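Local coordinates for protein major mite allergen Der p 23 (Dermatophagoides pteronyssinus, PDB 4ZCE) that is a major house dust mite allergen bound by IgE, a peritrophin-like protein that does not bind chitin in vitro despite its chitin-binding type-2 domain, the part present here, at residues K18-F23 against N39-E44; S9-F14 against I25-E30. All blocks are in the same frame, centred on the assembly; numbering follows the deposited sequence. Where two conformers were deposited one is given.

Contact 1. Residues K18-F23 against N39-E44. With EDO (1,2-ethanediol), chain C.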
# COMPACT_ATOMS: atom_id res chain seq x y z
N LYS A 18 13.94 -4.61 6.82
CA LYS A 18 13.81 -5.96 7.38
C LYS A 18 12.78 -6.82 6.67
O LYS A 18 12.76 -8.05 6.83
CB LYS A 18 13.41 -5.90 8.85
CG LYS A 18 14.49 -5.38 9.79
CD LYS A 18 14.18 -5.72 11.26
N ASP A 19 11.89 -6.19 5.91
CA ASP A 19 10.77 -6.89 5.31
C ASP A 19 10.33 -6.19 4.02
O ASP A 19 9.91 -5.05 4.07
CB ASP A 19 9.62 -6.94 6.31
CG ASP A 19 8.50 -7.85 5.89
OD1 ASP A 19 8.31 -8.07 4.67
OD2 ASP A 19 7.78 -8.34 6.79
N PRO A 20 10.45 -6.86 2.87
CA PRO A 20 10.07 -6.20 1.61
C PRO A 20 8.56 -6.00 1.46
O PRO A 20 8.13 -5.35 0.51
CB PRO A 20 10.56 -7.19 0.55
CG PRO A 20 10.47 -8.52 1.23
CD PRO A 20 10.85 -8.26 2.65
N HIS A 21 7.78 -6.55 2.39
CA HIS A 21 6.32 -6.41 2.37
C HIS A 21 5.84 -5.25 3.23
O HIS A 21 4.64 -5.03 3.34
CB HIS A 21 5.65 -7.69 2.86
CG HIS A 21 6.11 -8.92 2.15
ND1 HIS A 21 7.01 -9.80 2.71
CD2 HIS A 21 5.82 -9.39 0.92
CE1 HIS A 21 7.24 -10.78 1.85
NE2 HIS A 21 6.55 -10.55 0.76
N LYS A 22 6.76 -4.53 3.87
CA LYS A 22 6.37 -3.48 4.81
C LYS A 22 7.06 -2.18 4.44
O LYS A 22 7.95 -2.14 3.60
CB LYS A 22 6.70 -3.89 6.24
CG LYS A 22 5.97 -5.17 6.68
CD LYS A 22 6.20 -5.47 8.14
CE LYS A 22 5.48 -6.74 8.56
NZ LYS A 22 5.65 -7.03 10.00
N PHE A 23 6.60 -1.11 5.07
CA PHE A 23 7.20 0.21 4.88
C PHE A 23 6.84 1.12 6.04
O PHE A 23 6.07 0.73 6.93
CB PHE A 23 6.75 0.81 3.54
CG PHE A 23 5.25 1.00 3.40
CD1 PHE A 23 4.43 -0.06 3.09
CD2 PHE A 23 4.67 2.25 3.56
CE1 PHE A 23 3.06 0.11 2.95
CE2 PHE A 23 3.29 2.42 3.40
CZ PHE A 23 2.50 1.35 3.10
N ASN A 39 0.20 -10.00 -1.89
CA ASN A 39 1.60 -10.40 -1.85
C ASN A 39 2.49 -9.30 -2.41
O ASN A 39 3.64 -9.57 -2.79
CB ASN A 39 1.83 -11.69 -2.64
CG ASN A 39 1.22 -12.91 -1.97
OD1 ASN A 39 0.93 -12.90 -0.77
ND2 ASN A 39 1.04 -13.97 -2.75
N THR A 40 1.98 -8.08 -2.48
CA THR A 40 2.78 -7.01 -3.04
C THR A 40 3.95 -6.65 -2.14
O THR A 40 3.97 -6.99 -0.95
CB THR A 40 1.96 -5.72 -3.37
OG1 THR A 40 1.44 -5.13 -2.18
CG2 THR A 40 0.83 -6.05 -4.33
N ARG A 41 4.92 -5.95 -2.73
CA ARG A 41 6.16 -5.59 -2.07
C ARG A 41 6.42 -4.10 -2.26
O ARG A 41 6.01 -3.50 -3.25
CB ARG A 41 7.32 -6.41 -2.66
CG ARG A 41 7.37 -7.84 -2.16
CD ARG A 41 8.52 -8.64 -2.79
NE ARG A 41 8.54 -10.02 -2.30
CZ ARG A 41 9.64 -10.74 -2.10
NH1 ARG A 41 10.84 -10.23 -2.36
NH2 ARG A 41 9.54 -11.98 -1.64
N TRP A 42 7.13 -3.50 -1.30
CA TRP A 42 7.38 -2.07 -1.31
C TRP A 42 8.31 -1.73 -2.45
O TRP A 42 9.32 -2.40 -2.64
CB TRP A 42 8.00 -1.61 -0.00
CG TRP A 42 8.20 -0.15 -0.01
CD1 TRP A 42 9.39 0.51 -0.03
CD2 TRP A 42 7.18 0.85 -0.05
NE1 TRP A 42 9.18 1.87 -0.07
CE2 TRP A 42 7.83 2.11 -0.08
CE3 TRP A 42 5.79 0.81 -0.05
CZ2 TRP A 42 7.12 3.30 -0.11
CZ3 TRP A 42 5.10 1.99 -0.08
CH2 TRP A 42 5.76 3.22 -0.10
N ASN A 43 7.93 -0.72 -3.21
CA ASN A 43 8.69 -0.23 -4.36
C ASN A 43 9.17 1.18 -4.02
O ASN A 43 8.40 2.15 -4.08
CB ASN A 43 7.77 -0.26 -5.59
CG ASN A 43 8.40 0.35 -6.84
OD1 ASN A 43 9.42 1.03 -6.79
ND2 ASN A 43 7.76 0.13 -7.98
N GLU A 44 10.43 1.29 -3.61
CA GLU A 44 11.01 2.55 -3.15
C GLU A 44 10.92 3.65 -4.20
O GLU A 44 10.63 4.81 -3.90
CB GLU A 44 12.49 2.34 -2.81
CG GLU A 44 12.71 1.50 -1.59
CD GLU A 44 14.16 1.51 -1.12
OE1 GLU A 44 14.78 0.42 -1.13
OE2 GLU A 44 14.66 2.59 -0.72
C1 EDO C . 3.57 -4.03 10.44
O1 EDO C . 4.65 -4.50 11.22
C2 EDO C . 2.48 -5.00 10.78
O2 EDO C . 1.33 -4.22 11.00
O HOH W 1 10.46 -4.51 -1.40

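Contact 2. Residues S9-F14 against I25-E30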
# COMPACT_ATOMS: atom_id res chain seq x y z
N SER A 9 12.91 12.17 6.80
CA SER A 9 12.27 13.42 6.41
C SER A 9 11.04 13.62 7.26
O SER A 9 10.51 12.67 7.84
CB SER A 9 11.90 13.37 4.93
OG SER A 9 13.00 12.92 4.14
N ARG A 10 10.54 14.84 7.27
CA ARG A 10 9.40 15.20 8.06
C ARG A 10 8.17 14.39 7.62
O ARG A 10 7.43 13.95 8.41
CB ARG A 10 9.14 16.72 7.94
CG ARG A 10 7.97 17.20 8.72
CD ARG A 10 7.81 18.71 8.56
NE ARG A 10 6.71 19.13 9.35
CZ ARG A 10 5.94 20.15 9.02
NH1 ARG A 10 6.17 20.84 7.90
NH2 ARG A 10 4.93 20.45 9.79
N PHE A 11 8.02 14.31 6.31
CA PHE A 11 6.96 13.55 5.64
C PHE A 11 7.61 12.65 4.62
O PHE A 11 8.55 13.05 3.93
CB PHE A 11 5.98 14.50 4.94
CG PHE A 11 5.24 15.38 5.88
CD1 PHE A 11 4.23 14.88 6.67
CD2 PHE A 11 5.57 16.72 6.00
CE1 PHE A 11 3.55 15.69 7.55
CE2 PHE A 11 4.88 17.53 6.87
CZ PHE A 11 3.88 17.02 7.65
N GLY A 12 7.13 11.42 4.51
CA GLY A 12 7.68 10.53 3.51
C GLY A 12 7.27 9.09 3.69
O GLY A 12 6.71 8.71 4.73
N TYR A 13 7.56 8.31 2.66
CA TYR A 13 7.30 6.88 2.62
C TYR A 13 8.64 6.20 2.42
O TYR A 13 9.37 6.53 1.48
CB TYR A 13 6.40 6.52 1.44
CG TYR A 13 4.98 6.99 1.60
CD1 TYR A 13 4.64 8.33 1.42
CD2 TYR A 13 3.97 6.11 1.95
CE1 TYR A 13 3.33 8.77 1.59
CE2 TYR A 13 2.66 6.54 2.12
CZ TYR A 13 2.35 7.86 1.94
OH TYR A 13 1.04 8.26 2.11
N PHE A 14 8.97 5.26 3.30
CA PHE A 14 10.29 4.64 3.33
C PHE A 14 10.25 3.14 3.46
O PHE A 14 9.38 2.57 4.12
CB PHE A 14 11.11 5.23 4.47
CG PHE A 14 11.22 6.72 4.40
CD1 PHE A 14 12.17 7.31 3.60
CD2 PHE A 14 10.33 7.53 5.09
CE1 PHE A 14 12.25 8.68 3.52
CE2 PHE A 14 10.41 8.89 5.00
CZ PHE A 14 11.37 9.47 4.21
N ILE A 25 5.59 5.15 7.12
CA ILE A 25 5.07 6.45 6.73
C ILE A 25 5.46 7.44 7.81
O ILE A 25 5.18 7.22 9.00
CB ILE A 25 3.54 6.44 6.56
CG1 ILE A 25 3.11 5.35 5.58
CG2 ILE A 25 3.08 7.81 6.08
CD1 ILE A 25 1.59 5.21 5.42
N CYS A 26 6.12 8.52 7.39
CA CYS A 26 6.54 9.58 8.30
C CYS A 26 5.61 10.78 8.17
O CYS A 26 5.29 11.21 7.07
CB CYS A 26 7.99 9.99 8.03
SG CYS A 26 9.20 8.72 8.54
N SER A 27 5.19 11.29 9.32
CA SER A 27 4.40 12.51 9.40
C SER A 27 4.92 13.31 10.60
O SER A 27 4.91 12.81 11.74
CB SER A 27 2.92 12.16 9.56
OG SER A 27 2.14 13.34 9.63
N ASN A 28 5.37 14.53 10.34
CA ASN A 28 6.01 15.36 11.36
C ASN A 28 7.10 14.59 12.09
O ASN A 28 7.19 14.62 13.33
CB ASN A 28 4.98 15.93 12.34
CG ASN A 28 4.06 16.96 11.70
OD1 ASN A 28 4.47 17.67 10.80
ND2 ASN A 28 2.82 17.03 12.15
N TRP A 29 7.92 13.87 11.32
CA TRP A 29 9.07 13.12 11.83
C TRP A 29 8.72 11.91 12.72
O TRP A 29 9.62 11.30 13.30
CB TRP A 29 10.06 14.04 12.57
CG TRP A 29 10.65 15.15 11.71
CD1 TRP A 29 10.24 16.46 11.65
CD2 TRP A 29 11.74 15.04 10.79
NE1 TRP A 29 11.01 17.16 10.75
CE2 TRP A 29 11.94 16.31 10.21
CE3 TRP A 29 12.57 13.98 10.40
CZ2 TRP A 29 12.93 16.55 9.26
CZ3 TRP A 29 13.55 14.22 9.45
CH2 TRP A 29 13.72 15.50 8.90
N GLU A 30 7.43 11.58 12.82
CA GLU A 30 6.98 10.39 13.54
C GLU A 30 6.61 9.31 12.53
O GLU A 30 5.96 9.60 11.52
CB GLU A 30 5.77 10.71 14.41

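Contact 1. Residues K18-F23 against N39-E44
Residues K18-F23 of the peritrophin-A domain, a type I turn D19-K22 running into a strand, meet N39-E44 through one direct backbone bond and one aromatic stack. At T40 the carbonyl O lies at the edge of the H21 ring, in its plane, 3.6 Å from H21 CD2. The T40 hydroxyl is bonded outside the contact, to the P37 carbonyl.

R41 runs extended from CG to NE alongside P20 and H21. P20 CG sits over one face of the R41 guanidinium, 4.0 Å from R41 NH1, and also over a face of the H21 ring, toward its rim. The H21 ring stands nearly upright to that guanidinium, with planes 82° apart. D19 OD1 accepts from H21 N in an Asx turn, and from H21 ND1 through its syn lone pair.

W42 N donates to P20 O at 2.8 Å, nearly along the C=O axis. A water also bridges P20 O and W42 O. With CG anti to its backbone N, W42 lays its six-membered ring on F23 as an offset stack, planes 14° apart. W42 CE3 comes 3.5 Å from F23 CG. F23 takes the crowded first torsion (chi1 60°), and its CB makes a CH-pi contact with the same W42 ring.

One oxygen, D19 OD1, thus sets both the turn and the H21 ring's rotation, though the ring bond is bent. The D19 carboxylate would favour a protonated H21; the nearby R41 charge would oppose it.

Contact 2. Residues S9-F14 against I25-E30
The indole of W29 lies with one face on the backbone of S9 and R10, and R10 CA makes a CH-pi contact 3.5 Å from the centroid of its five-membered ring. This is the open end of the antiparallel hairpin 12-15/22-27, where the type I' turn S27-E30 leads on to strand 30-35. The F11 ring has S27 OG at its edge, 3.4 Å from F11 CE1. F11 CE2 in turn lies over one face of the R10 guanidinium. The Y13 ring has I25 CG2 over one face, and I25 CG1 reaches Y13 CE2 at 3.7 Å.

G12 and C26 form the hydrogen-bonded pair: C26 N to G12 O is short and straight (2.7 Å, 179°), while G12 N meets C26 O from above the carbonyl plane. The backbone angles of G12 by themselves call for glycine, and the F14 ring packs close against it. That ring lies obliquely beside C26 SG, the sulfur disulfide-bonded to C7.

R10 O takes W29 N on a lone pair at 3.0 Å. The extended R10 side chain turns its guanidinium nearly parallel to the N28 amide, 20° apart. R10 NE and R10 NH2 both reach N28 OD1, each in a weak bond of 3.0 Å.

How the contacts relate
Both contacts use strand 22-27, but their centres lie about 17 Å apart, on opposite sides of the chain's centre. Contact 1 is partly buried and joins the start of this strand to strand 42-43 of the small second sheet. Contact 2 is a surface contact within the three-stranded sheet, pairing the strand's later half with strand 12-15. It is held by backbone ladder bonds, and C26 also ties the hairpin to the N-terminal loop through C7. Contact 1 has a single direct backbone bond and relies on stacked rings. The two meet where F23 CB packs on F14 O (3.2 Å). In the crystal assembly F23 packs on Y13 of a second copy and Y13 meets F11 of that copy; the protein itself is a monomer.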